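Uncharacterized protein (Helicobacter pylori, PDB 4O5J) acts as a sialic acid-binding adhesin, whose extracellular domain probably attaches the bacterium to sialylated glycans of its host. Local coordinates at residues T92-F97 against E157-A162; C174-C179 against Q255-S260. All blocks are in the same frame, centred on the assembly; numbering follows the deposited sequence.

In the fold
Both contacts join parts of the region between helix 82-101 and helix 193-209 to the helical body of the adhesion domain. Contact 1 sets helix 146-163 against helix 82-101; contact 2 brings the disulfide-closed loop that follows helix 146-163 down onto helix 241-268. Along the chain they come in series, the first closing before the second opens. Their centres are 19 Å apart, with nearest atoms about 6 Å apart, so they do not touch. Helix 82-101 is shared ground: it supplies Val94 and Leu95 to contact 1, and Ile83 beside contact 2. A glycerol, probably from the crystallisation liquor, lies about 3 Å from the side chain of Gln160.

Contact 1 of 2, residues T92-F97 against E157-A162; sequences TSVLGF and EDLQAA
The carboxamide of Gln160 is the one flat group at this interface, and the Leu95 CD1 methyl sits over one of its faces at the nitrogen end, 4.1 Å from NE2, so the leucine meets the amide by its face at the margin of an otherwise apolar contact. Tyr337, from a loop, touches the Gln160 and Leu95 side chains, and NE2 makes a weak hydrogen bond to a glycerol. The motif is a helix pair within a mostly helical adhesion domain, crossing in a roughly antiparallel sense: the axes of segments 92-97 and 157-162 come to 10.5 Å, with 143° between their N-to-C directions. No hydrogen bond joins the two segments, and the 190 Å² they bury rests mainly on two leucines. Leu95 extends toward the facing helix and splits its branches, CD1 lying 3.8 Å from Gln160 CA while CD2 meets Leu159 CD2. Having CG anti to the backbone N (chi1 -178°), Leu159 brings its CD2 methyl against both Val94 CG1 and Leu95 CD2. Its side chain runs across that of Val94 at about a right angle but meets that of Leu95 on a slant. Behind this apolar group, Val94 also touches Ala200 and Met204 of helix 193-209 and Ile246 and Ile250 of helix 241-268. The shortest approach between the segments is methyl to methyl, Val94 CG1 to Leu159 CD2, at 3.6 Å.

Contact 2 of 2, residues C174-C179 against Q255-S260; sequences CALSGC and QAVTLS
Ala256 O is gripped twice from Ser260, by the helical backbone N and by OG, each 2.8 Å from that oxygen. The two donors reach the carbonyl from opposite faces of its plane; OG stands above it, 37° out of plane, with a C=O...donor angle of 140°. This bond, one turn back along the helix, follows from a chi1 of -57°, which sets OG beside its own backbone N; the buried hydroxyl also has a weak hydrogen bond with Asn74 ND2. The bond holds the hydroxyl turned back to its own helix, and Ser260 CB, carried by the backbone, meets the Leu176 CD2 methyl at 3.6 Å. Nearly one turn earlier in the helix, Val257 CG1 lies 4.4 Å from Leu176 CG, a looser apolar contact. No hydrogen bond crosses between the segments, though Leu176 O takes a weak one from Gln261 NE2, directly after 255-260. The leucine occupies the second position of a type I beta turn from Ala175 to Gly178, closed by Gly178 N to Ala175 O at 3.0 Å. The Cys174-Cys179 disulfide bridges the base of this small loop, remote from the helix. Ile83 of helix 82-101 touches Leu176, Val257 and Ser260 alike, and Tyr300 of helix 281-309 packs on Ala256, so segment 174-179 reaches segment 255-260 through one leucine side chain, where helices 82-101 and 281-309 also pack.

Contact 1 of 2, residues T92-F97 against E157-A162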
loop_
_atom_site.group_PDB
_atom_site.type_symbol
_atom_site.label_atom_id
_atom_site.label_comp_id
_atom_site.label_asym_id
_atom_site.label_seq_id
_atom_site.Cartn_x
_atom_site.Cartn_y
_atom_site.Cartn_z
ATOM N N THR A 92 8.543 -7.920 2.379
ATOM C CA THR A 92 9.985 -7.758 2.320
ATOM C C THR A 92 10.462 -6.724 3.359
ATOM O O THR A 92 11.491 -6.908 4.024
ATOM C CB THR A 92 10.411 -7.279 0.956
ATOM O OG1 THR A 92 10.074 -8.289 -0.002
ATOM C CG2 THR A 92 11.901 -7.044 0.919
ATOM N N SER A 93 9.686 -5.647 3.526
ATOM C CA SER A 93 10.124 -4.609 4.423
ATOM C C SER A 93 9.924 -5.045 5.910
ATOM O O SER A 93 10.718 -4.696 6.797
ATOM C CB SER A 93 9.505 -3.265 4.046
ATOM O OG SER A 93 8.178 -3.256 4.388
ATOM N N VAL A 94 8.855 -5.801 6.179
ATOM C CA VAL A 94 8.664 -6.355 7.515
ATOM C C VAL A 94 9.821 -7.299 7.870
ATOM O O VAL A 94 10.396 -7.235 8.981
ATOM C CB VAL A 94 7.312 -7.120 7.624
ATOM C CG1 VAL A 94 7.264 -7.906 8.936
ATOM C CG2 VAL A 94 6.125 -6.159 7.522
ATOM N N LEU A 95 10.186 -8.195 6.960
ATOM C CA LEU A 95 11.301 -9.132 7.243
ATOM C C LEU A 95 12.625 -8.348 7.257
ATOM O O LEU A 95 13.562 -8.703 7.938
ATOM C CB LEU A 95 11.343 -10.240 6.186
ATOM C CG LEU A 95 10.206 -11.257 6.342
ATOM C CD1 LEU A 95 10.119 -12.207 5.126
ATOM C CD2 LEU A 95 10.403 -12.031 7.655
ATOM N N GLY A 96 12.703 -7.261 6.496
ATOM C CA GLY A 96 13.873 -6.392 6.524
ATOM C C GLY A 96 13.991 -5.729 7.871
ATOM O O GLY A 96 15.075 -5.691 8.456
ATOM N N PHE A 97 12.894 -5.209 8.390
ATOM C CA PHE A 97 12.954 -4.626 9.708
ATOM C C PHE A 97 13.343 -5.658 10.768
ATOM O O PHE A 97 14.168 -5.416 11.663
ATOM C CB PHE A 97 11.650 -3.929 10.091
ATOM C CG PHE A 97 11.707 -3.345 11.458
ATOM C CD1 PHE A 97 12.294 -2.110 11.669
ATOM C CD2 PHE A 97 11.253 -4.061 12.561
ATOM C CE1 PHE A 97 12.393 -1.580 12.947
ATOM C CE2 PHE A 97 11.350 -3.544 13.838
ATOM C CZ PHE A 97 11.908 -2.292 14.042
ATOM N N GLU A 157 9.917 -16.585 11.283
ATOM C CA GLU A 157 10.162 -17.785 10.461
ATOM C C GLU A 157 8.966 -18.156 9.637
ATOM O O GLU A 157 9.125 -18.475 8.454
ATOM C CB GLU A 157 10.599 -18.954 11.327
ATOM C CG GLU A 157 12.007 -18.743 11.875
ATOM C CD GLU A 157 12.290 -19.675 13.084
ATOM O OE1 GLU A 157 11.322 -20.325 13.602
ATOM O OE2 GLU A 157 13.484 -19.767 13.527
ATOM N N ASP A 158 7.760 -18.088 10.218
ATOM C CA ASP A 158 6.543 -18.409 9.454
ATOM C C ASP A 158 6.373 -17.424 8.282
ATOM O O ASP A 158 6.018 -17.805 7.158
ATOM C CB ASP A 158 5.295 -18.384 10.348
ATOM C CG ASP A 158 5.278 -19.529 11.347
ATOM O OD1 ASP A 158 4.497 -19.486 12.336
ATOM O OD2 ASP A 158 6.081 -20.485 11.162
ATOM N N LEU A 159 6.602 -16.144 8.553
ATOM C CA LEU A 159 6.448 -15.120 7.517
ATOM C C LEU A 159 7.497 -15.355 6.422
ATOM O O LEU A 159 7.177 -15.287 5.218
ATOM C CB LEU A 159 6.591 -13.706 8.113
ATOM C CG LEU A 159 6.399 -12.555 7.154
ATOM C CD1 LEU A 159 5.045 -12.656 6.441
ATOM C CD2 LEU A 159 6.544 -11.242 7.940
ATOM N N GLN A 160 8.739 -15.611 6.809
ATOM C CA GLN A 160 9.760 -15.942 5.814
ATOM C C GLN A 160 9.343 -17.144 4.931
ATOM O O GLN A 160 9.488 -17.110 3.693
ATOM C CB GLN A 160 11.088 -16.222 6.526
ATOM C CG GLN A 160 12.199 -16.772 5.619
ATOM C CD GLN A 160 12.634 -15.757 4.626
ATOM O OE1 GLN A 160 12.290 -15.824 3.437
ATOM N NE2 GLN A 160 13.322 -14.788 5.095
ATOM N N ALA A 161 8.837 -18.225 5.551
ATOM C CA ALA A 161 8.395 -19.382 4.754
ATOM C C ALA A 161 7.220 -19.019 3.819
ATOM O O ALA A 161 7.122 -19.536 2.700
ATOM C CB ALA A 161 8.015 -20.581 5.655
ATOM N N ALA A 162 6.306 -18.153 4.296
ATOM C CA ALA A 162 5.160 -17.752 3.476
ATOM C C ALA A 162 5.644 -17.059 2.203
ATOM O O ALA A 162 5.084 -17.231 1.130
ATOM C CB ALA A 162 4.238 -16.836 4.258
#

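Contact 2 of 2, residues C174-C179 against Q255-S260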
loop_
_atom_site.group_PDB
_atom_site.type_symbol
_atom_site.label_atom_id
_atom_site.label_comp_id
_atom_site.label_asym_id
_atom_site.label_seq_id
_atom_site.Cartn_x
_atom_site.Cartn_y
_atom_site.Cartn_z
ATOM N N CYS A 174 0.832 -16.754 -3.411
ATOM C CA CYS A 174 -0.136 -16.959 -4.524
ATOM C C CYS A 174 -0.734 -15.652 -4.958
ATOM O O CYS A 174 -0.810 -14.729 -4.143
ATOM C CB CYS A 174 -1.306 -17.870 -4.064
ATOM S SG CYS A 174 -0.607 -19.351 -3.385
ATOM N N ALA A 175 -1.220 -15.592 -6.215
ATOM C CA ALA A 175 -2.023 -14.480 -6.668
ATOM C C ALA A 175 -3.213 -14.267 -5.717
ATOM O O ALA A 175 -3.526 -15.137 -4.924
ATOM C CB ALA A 175 -2.502 -14.702 -8.106
ATOM N N LEU A 176 -3.887 -13.124 -5.815
ATOM C CA LEU A 176 -4.985 -12.819 -4.929
ATOM C C LEU A 176 -6.118 -13.831 -5.126
ATOM O O LEU A 176 -6.942 -13.993 -4.249
ATOM C CB LEU A 176 -5.505 -11.416 -5.168
ATOM C CG LEU A 176 -4.911 -10.295 -4.260
ATOM C CD1 LEU A 176 -3.402 -10.342 -4.204
ATOM C CD2 LEU A 176 -5.393 -8.894 -4.675
ATOM N N SER A 177 -6.167 -14.497 -6.275
ATOM C CA SER A 177 -7.196 -15.502 -6.558
ATOM C C SER A 177 -7.044 -16.774 -5.750
ATOM O O SER A 177 -7.946 -17.593 -5.694
ATOM C CB SER A 177 -7.212 -15.849 -8.032
ATOM O OG SER A 177 -6.001 -16.455 -8.406
ATOM N N GLY A 178 -5.894 -16.963 -5.117
ATOM C CA GLY A 178 -5.720 -18.113 -4.264
ATOM C C GLY A 178 -4.723 -19.114 -4.829
ATOM O O GLY A 178 -4.355 -19.033 -5.993
ATOM N N CYS A 179 -4.313 -20.082 -4.005
ATOM C CA CYS A 179 -3.390 -21.140 -4.458
ATOM C C CYS A 179 -4.008 -22.155 -5.425
ATOM O O CYS A 179 -5.135 -22.516 -5.236
ATOM C CB CYS A 179 -2.724 -21.805 -3.240
ATOM S SG CYS A 179 -1.899 -20.582 -2.177
ATOM N N GLN A 255 -6.854 -4.125 3.654
ATOM C CA GLN A 255 -8.056 -3.479 3.182
ATOM C C GLN A 255 -8.079 -3.499 1.640
ATOM O O GLN A 255 -9.089 -3.837 1.008
ATOM C CB GLN A 255 -8.115 -2.082 3.762
ATOM C CG GLN A 255 -9.427 -1.437 3.572
ATOM C CD GLN A 255 -10.494 -2.255 4.174
ATOM O OE1 GLN A 255 -10.245 -2.833 5.233
ATOM N NE2 GLN A 255 -11.700 -2.351 3.510
ATOM N N ALA A 256 -6.935 -3.207 1.039
ATOM C CA ALA A 256 -6.807 -3.206 -0.419
ATOM C C ALA A 256 -7.082 -4.618 -1.009
ATOM O O ALA A 256 -7.712 -4.756 -2.061
ATOM C CB ALA A 256 -5.404 -2.744 -0.800
ATOM N N VAL A 257 -6.572 -5.653 -0.342
ATOM C CA VAL A 257 -6.741 -7.020 -0.814
ATOM C C VAL A 257 -8.226 -7.415 -0.824
ATOM O O VAL A 257 -8.774 -7.871 -1.851
ATOM C CB VAL A 257 -5.950 -7.999 0.047
ATOM C CG1 VAL A 257 -6.465 -9.417 -0.191
ATOM C CG2 VAL A 257 -4.455 -7.883 -0.229
ATOM N N THR A 258 -8.906 -7.185 0.291
ATOM C CA THR A 258 -10.335 -7.428 0.366
ATOM C C THR A 258 -11.059 -6.692 -0.742
ATOM O O THR A 258 -11.971 -7.226 -1.376
ATOM C CB THR A 258 -10.883 -6.905 1.682
ATOM O OG1 THR A 258 -10.210 -7.578 2.727
ATOM C CG2 THR A 258 -12.426 -7.164 1.807
ATOM N N LEU A 259 -10.692 -5.440 -0.960
ATOM C CA LEU A 259 -11.410 -4.647 -1.966
ATOM C C LEU A 259 -11.100 -5.214 -3.373
ATOM O O LEU A 259 -11.984 -5.266 -4.216
ATOM C CB LEU A 259 -11.006 -3.156 -1.856
ATOM C CG LEU A 259 -11.806 -2.169 -2.642
ATOM C CD1 LEU A 259 -13.305 -2.384 -2.481
ATOM C CD2 LEU A 259 -11.414 -0.751 -2.233
ATOM N N SER A 260 -9.856 -5.655 -3.626
ATOM C CA SER A 260 -9.560 -6.263 -4.901
ATOM C C SER A 260 -10.432 -7.522 -5.106
ATOM O O SER A 260 -10.958 -7.749 -6.209
ATOM C CB SER A 260 -8.132 -6.639 -4.975
ATOM O OG SER A 260 -7.306 -5.490 -4.745
#